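Long-range contacts in pirin-like protein YhaK (Escherichia coli, PDB 2VEC), which belongs to a redox-sensitive subclass of enterobacterial bicupins in the pirin family and lacks quercetin 2,3-dioxygenase activity: residues C33-Y38 and D244-A249; Q207-K212 and R248-D253. One frame throughout, in Å; residues are numbered along the deposited sequence. Where two conformers were deposited one is given.

Interaction 1 of 2, residues C33-Y38 and D244-A249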
loop_
_atom_site.group_PDB
_atom_site.type_symbol
_atom_site.label_atom_id
_atom_site.label_comp_id
_atom_site.label_asym_id
_atom_site.label_seq_id
_atom_site.Cartn_x
_atom_site.Cartn_y
_atom_site.Cartn_z
ATOM N N CYS A 33 -19.872 4.235 4.841
ATOM C CA CYS A 33 -19.930 3.607 3.491
ATOM C C CYS A 33 -21.357 3.791 2.884
ATOM O O CYS A 33 -22.265 4.239 3.588
ATOM C CB CYS A 33 -19.489 2.121 3.575
ATOM S SG CYS A 33 -18.815 1.304 2.054
ATOM N N GLY A 34 -21.587 3.495 1.604
ATOM C CA GLY A 34 -20.582 3.039 0.664
ATOM C C GLY A 34 -20.281 4.023 -0.439
ATOM O O GLY A 34 -19.096 4.139 -0.869
ATOM N N GLN A 35 -21.350 4.710 -0.880
ATOM C CA GLN A 35 -21.326 5.633 -2.031
ATOM C C GLN A 35 -20.385 6.806 -1.837
ATOM O O GLN A 35 -19.504 7.032 -2.676
ATOM C CB GLN A 35 -22.727 6.119 -2.418
ATOM C CG GLN A 35 -23.418 5.282 -3.523
ATOM C CD GLN A 35 -22.423 4.756 -4.582
ATOM O OE1 GLN A 35 -21.832 5.558 -5.331
ATOM N NE2 GLN A 35 -22.251 3.391 -4.643
ATOM N N ALA A 36 -20.560 7.532 -0.734
ATOM C CA ALA A 36 -19.656 8.630 -0.381
ATOM C C ALA A 36 -18.447 8.156 0.435
ATOM O O ALA A 36 -17.344 8.677 0.258
ATOM C CB ALA A 36 -20.396 9.705 0.361
ATOM N N ASP A 37 -18.664 7.170 1.312
ATOM C CA ASP A 37 -17.641 6.709 2.265
ATOM C C ASP A 37 -17.025 7.940 2.974
ATOM O O ASP A 37 -15.800 8.103 3.024
ATOM C CB ASP A 37 -16.592 5.842 1.529
ATOM C CG ASP A 37 -15.628 5.132 2.472
ATOM O OD1 ASP A 37 -15.865 5.128 3.694
ATOM O OD2 ASP A 37 -14.628 4.549 1.985
ATOM N N TYR A 38 -17.896 8.797 3.529
ATOM C CA TYR A 38 -17.513 10.173 3.868
ATOM C C TYR A 38 -16.264 10.337 4.735
ATOM O O TYR A 38 -15.385 11.147 4.402
ATOM C CB TYR A 38 -18.686 10.985 4.434
ATOM C CG TYR A 38 -19.483 11.690 3.367
ATOM C CD1 TYR A 38 -18.849 12.483 2.399
ATOM C CD2 TYR A 38 -20.876 11.574 3.322
ATOM C CE1 TYR A 38 -19.594 13.152 1.407
ATOM C CE2 TYR A 38 -21.628 12.231 2.344
ATOM C CZ TYR A 38 -20.981 13.016 1.390
ATOM O OH TYR A 38 -21.734 13.662 0.425
ATOM N N ASP A 244 -18.062 -0.552 -7.231
ATOM C CA ASP A 244 -19.452 -0.476 -6.841
ATOM C C ASP A 244 -19.819 0.855 -6.245
ATOM O O ASP A 244 -20.984 1.077 -5.902
ATOM C CB ASP A 244 -19.765 -1.578 -5.854
ATOM C CG ASP A 244 -19.665 -2.922 -6.480
ATOM O OD1 ASP A 244 -20.288 -3.111 -7.540
ATOM O OD2 ASP A 244 -18.925 -3.761 -5.943
ATOM N N SER A 245 -18.820 1.734 -6.136
ATOM C CA SER A 245 -18.995 3.155 -5.841
ATOM C C SER A 245 -17.705 3.823 -6.314
ATOM O O SER A 245 -16.793 3.117 -6.759
ATOM C CB SER A 245 -19.173 3.384 -4.342
ATOM O OG SER A 245 -18.032 2.948 -3.600
ATOM N N PRO A 246 -17.591 5.164 -6.206
ATOM C CA PRO A 246 -16.268 5.750 -6.506
ATOM C C PRO A 246 -15.198 5.083 -5.648
ATOM O O PRO A 246 -15.425 4.877 -4.463
ATOM C CB PRO A 246 -16.445 7.224 -6.138
ATOM C CG PRO A 246 -17.942 7.481 -6.321
ATOM C CD PRO A 246 -18.601 6.192 -5.861
ATOM N N LEU A 247 -14.061 4.709 -6.238
ATOM C CA LEU A 247 -13.169 3.759 -5.592
ATOM C C LEU A 247 -11.709 4.224 -5.628
ATOM O O LEU A 247 -11.260 4.762 -6.637
ATOM C CB LEU A 247 -13.269 2.430 -6.338
ATOM C CG LEU A 247 -12.330 1.304 -5.923
ATOM C CD1 LEU A 247 -12.794 0.738 -4.587
ATOM C CD2 LEU A 247 -12.258 0.242 -7.023
ATOM N N ARG A 248 -10.980 4.023 -4.526
ATOM C CA ARG A 248 -9.525 3.983 -4.592
ATOM C C ARG A 248 -9.160 2.667 -3.929
ATOM O O ARG A 248 -9.705 2.341 -2.850
ATOM C CB ARG A 248 -8.875 5.141 -3.868
ATOM C CG ARG A 248 -8.895 6.448 -4.668
ATOM C CD ARG A 248 -8.091 7.503 -3.935
ATOM N NE ARG A 248 -6.670 7.182 -3.781
ATOM C CZ ARG A 248 -5.812 8.039 -3.233
ATOM N NH1 ARG A 248 -6.278 9.238 -2.827
ATOM N NH2 ARG A 248 -4.535 7.713 -3.101
ATOM N N ALA A 249 -8.265 1.907 -4.562
ATOM C CA ALA A 249 -7.901 0.607 -4.044
ATOM C C ALA A 249 -6.450 0.276 -4.365
ATOM O O ALA A 249 -5.821 0.931 -5.219
ATOM C CB ALA A 249 -8.823 -0.472 -4.665
#

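Interaction 2 of 2, residues Q207-K212 and R248-D253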
loop_
_atom_site.group_PDB
_atom_site.type_symbol
_atom_site.label_atom_id
_atom_site.label_comp_id
_atom_site.label_asym_id
_atom_site.label_seq_id
_atom_site.Cartn_x
_atom_site.Cartn_y
_atom_site.Cartn_z
ATOM N N GLN A 207 -7.153 -4.226 -1.449
ATOM C CA GLN A 207 -7.446 -3.337 -0.329
ATOM C C GLN A 207 -8.329 -2.200 -0.792
ATOM O O GLN A 207 -8.008 -1.529 -1.770
ATOM C CB GLN A 207 -6.146 -2.792 0.324
ATOM C CG GLN A 207 -6.424 -1.813 1.495
ATOM C CD GLN A 207 -7.138 -2.528 2.648
ATOM O OE1 GLN A 207 -6.778 -3.660 2.978
ATOM N NE2 GLN A 207 -8.131 -1.892 3.246
ATOM N N SER A 208 -9.440 -1.978 -0.095
ATOM C CA SER A 208 -10.221 -0.782 -0.321
ATOM C C SER A 208 -9.549 0.373 0.444
ATOM O O SER A 208 -9.394 0.285 1.699
ATOM C CB SER A 208 -11.656 -1.005 0.177
ATOM O OG SER A 208 -12.299 0.270 0.401
ATOM N N ILE A 209 -9.148 1.427 -0.279
ATOM C CA ILE A 209 -8.712 2.656 0.391
ATOM C C ILE A 209 -9.964 3.486 0.694
ATOM O O ILE A 209 -10.179 3.942 1.843
ATOM C CB ILE A 209 -7.708 3.455 -0.457
ATOM C CG1 ILE A 209 -6.379 2.660 -0.628
ATOM C CG2 ILE A 209 -7.402 4.832 0.204
ATOM C CD1 ILE A 209 -5.477 3.289 -1.775
ATOM N N HIS A 210 -10.769 3.681 -0.355
ATOM C CA HIS A 210 -12.125 4.159 -0.145
ATOM C C HIS A 210 -13.051 3.670 -1.233
ATOM O O HIS A 210 -12.676 3.395 -2.363
ATOM C CB HIS A 210 -12.222 5.663 0.082
ATOM C CG HIS A 210 -12.031 6.488 -1.150
ATOM N ND1 HIS A 210 -13.036 6.699 -2.069
ATOM C CD2 HIS A 210 -10.961 7.182 -1.594
ATOM C CE1 HIS A 210 -12.590 7.484 -3.034
ATOM N NE2 HIS A 210 -11.339 7.801 -2.763
ATOM N N GLY A 211 -14.265 3.377 -0.783
ATOM C CA GLY A 211 -15.297 2.775 -1.642
ATOM C C GLY A 211 -15.326 1.255 -1.653
ATOM O O GLY A 211 -14.502 0.570 -1.036
ATOM N N LYS A 212 -16.322 0.722 -2.345
ATOM C CA LYS A 212 -16.572 -0.712 -2.346
ATOM C C LYS A 212 -16.401 -1.233 -3.773
ATOM O O LYS A 212 -16.544 -0.479 -4.738
ATOM C CB LYS A 212 -17.968 -1.002 -1.806
ATOM C CG LYS A 212 -19.053 -0.251 -2.485
ATOM C CD LYS A 212 -20.425 -0.516 -1.809
ATOM C CE LYS A 212 -21.421 0.572 -2.176
ATOM N NZ LYS A 212 -22.826 0.066 -1.954
ATOM N N ARG A 248 -10.980 4.023 -4.526
ATOM C CA ARG A 248 -9.525 3.983 -4.592
ATOM C C ARG A 248 -9.160 2.667 -3.929
ATOM O O ARG A 248 -9.705 2.341 -2.850
ATOM C CB ARG A 248 -8.875 5.141 -3.868
ATOM C CG ARG A 248 -8.895 6.448 -4.668
ATOM C CD ARG A 248 -8.091 7.503 -3.935
ATOM N NE ARG A 248 -6.670 7.182 -3.781
ATOM C CZ ARG A 248 -5.812 8.039 -3.233
ATOM N NH1 ARG A 248 -6.278 9.238 -2.827
ATOM N NH2 ARG A 248 -4.535 7.713 -3.101
ATOM N N ALA A 249 -8.265 1.907 -4.562
ATOM C CA ALA A 249 -7.901 0.607 -4.044
ATOM C C ALA A 249 -6.450 0.276 -4.365
ATOM O O ALA A 249 -5.821 0.931 -5.219
ATOM C CB ALA A 249 -8.823 -0.472 -4.665
ATOM N N LEU A 250 -5.962 -0.795 -3.762
ATOM C CA LEU A 250 -4.656 -1.331 -4.120
ATOM C C LEU A 250 -4.856 -2.779 -4.521
ATOM O O LEU A 250 -5.741 -3.465 -3.971
ATOM C CB LEU A 250 -3.736 -1.355 -2.889
ATOM C CG LEU A 250 -3.340 -0.015 -2.269
ATOM C CD1 LEU A 250 -2.440 -0.224 -1.028
ATOM C CD2 LEU A 250 -2.663 0.936 -3.276
ATOM N N LEU A 251 -4.037 -3.245 -5.464
ATOM C CA LEU A 251 -3.953 -4.671 -5.719
ATOM C C LEU A 251 -2.474 -4.975 -5.601
ATOM O O LEU A 251 -1.627 -4.327 -6.274
ATOM C CB LEU A 251 -4.451 -5.062 -7.115
ATOM C CG LEU A 251 -4.472 -6.595 -7.384
ATOM C CD1 LEU A 251 -5.566 -6.978 -8.386
ATOM C CD2 LEU A 251 -3.093 -7.030 -7.951
ATOM N N ILE A 252 -2.163 -5.925 -4.719
ATOM C CA ILE A 252 -0.758 -6.313 -4.498
ATOM C C ILE A 252 -0.546 -7.711 -5.022
ATOM O O ILE A 252 -1.258 -8.635 -4.622
ATOM C CB ILE A 252 -0.371 -6.286 -3.011
ATOM C CG1 ILE A 252 -1.092 -5.136 -2.292
ATOM C CG2 ILE A 252 1.179 -6.276 -2.884
ATOM C CD1 ILE A 252 -0.732 -4.927 -0.752
ATOM N N ASP A 253 0.436 -7.873 -5.909
ATOM C CA ASP A 253 0.710 -9.152 -6.556
ATOM C C ASP A 253 1.910 -9.723 -5.801
ATOM O O ASP A 253 2.997 -9.123 -5.797
ATOM C CB ASP A 253 1.033 -8.791 -8.027
ATOM C CG ASP A 253 1.590 -9.918 -8.850
ATOM O OD1 ASP A 253 2.024 -10.978 -8.331
ATOM O OD2 ASP A 253 1.646 -9.713 -10.111
#

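Interaction 1 of 2, residues C33-Y38 and D244-A249
Gln35 reaches across to the backbone of Asp244, and its neighbour Gly34 takes the hydroxyl of Ser245; these two hydrogen bonds tie the loop near the N-terminus, ahead of strand 45-48, to the turn that leads into strand 247-254 of the C-terminal cupin. The tight part centres on Ser245, a buried residue whose CB points at the loop. With chi1 at 61°, Ser245 OG sits between the backbone N and the carbonyl carbon and is presented to Gly34 O, 3.2 Å away. The hydroxyl approaches from above the carbonyl plane, 53° out of it, so the bond does not use a lone pair. The same OG also accepts from Lys212 N, a second partner that holds the hydroxyl between the 33-38 loop and the main chain at Lys212.

Gln35 starts out facing the other way. Its chain bends back at chi2 and brings the amide over Ser245, with Gln35 NE2 3.1 Å from Ser245 CB. From there Gln35 NE2 donates to Asp244 O at 2.9 Å, on a lone pair in the carbonyl plane, although the N-H...O angle of 137° is well short of straight. The other end of the amide, Gln35 OE1, lies 3.3 Å from Pro246 CD, and the glutamine chain runs about at right angles to the proline.

Beyond this the contact loosens toward solvent. Gln35 and Pro246 are both exposed, and the carboxylate of Asp244 turns away from the loop to His214. Only 168 Å² is buried in all. Next to Gly34, which follows a cis peptide, Cys33 forms a disulfide with Cys227. The loop is thus attached to the C-terminal cupin by a covalent link as well as by polar bonds to a serine hydroxyl and a main-chain carbonyl, which need no charged partner.

Interaction 2 of 2, residues Q207-K212 and R248-D253
Arg248 and His210 pair at the end of an antiparallel ladder where strand 203-208 turns a corner against strand 247-254. Gln207 and Leu250 form a regular hydrogen-bonded pair, Leu250 N reaching Gln207 O at 2.9 Å, and Ser208 and Ala249 follow as a non-hydrogen-bonded pair. Then the register slips by one: Ile209 and His210 both face Arg248, a classic beta bulge. Arg248 O accepts Ile209 N at 2.8 Å and His210 N at 3.0 Å, both from the same face of its carbonyl plane, while Arg248 N returns a bond to His210 O.

The arginine side chain can be followed outward along the histidine, in the one of its two conformers described here. Arg248 CB lies 3.7 Å from His210 CD2. Arg248 CG comes closest, 3.4 Å from His210 NE2. Arg248 CD is still 3.5 Å from His210 NE2. Past CD the chain bends at chi3 (63°), and Arg248 NE turns away from His210 and hydrogen-bonds His186 NE2 on strand 183-189. In this conformer the imidazole, with chi1 at 74°, has Arg248 N above one face.

Ile209 sends CD1 to Leu250 CD2 at 4.0 Å, joining an apolar cluster with Met138 of the N-terminal cupin's strand 135-143. On the face of the sheet shared by Ser208 and Ala249, Ser208 OG bonds Gly211 O and Gly228 N across the corner. The bulge thus satisfies the consecutive N-H groups of Ile209 and His210 with one carbonyl, Arg248 O, while Ile209 O is met by Arg31.

How the interactions relate
Both contacts use the segment running from the 244-246 turn into strand 247-254; interaction 2 pairs that strand with its neighbour 203-208, and the centres of the two contacts are about 10 Å apart. They meet directly around the corner at 210-212. Asp37 OD2 of the first lies 3.0 Å from Gly211 N and also forms a salt bridge with Arg31, whose NH2 in turn bonds Ile209 O at the bulge. Asp244 N, of the residue whose carbonyl Gln35 grips, lies 2.9 Å from Lys212 O, a probable hydrogen bond. The N-terminal loop therefore touches the corner that follows the bulge, with the Cys33-Cys227 disulfide beside this junction.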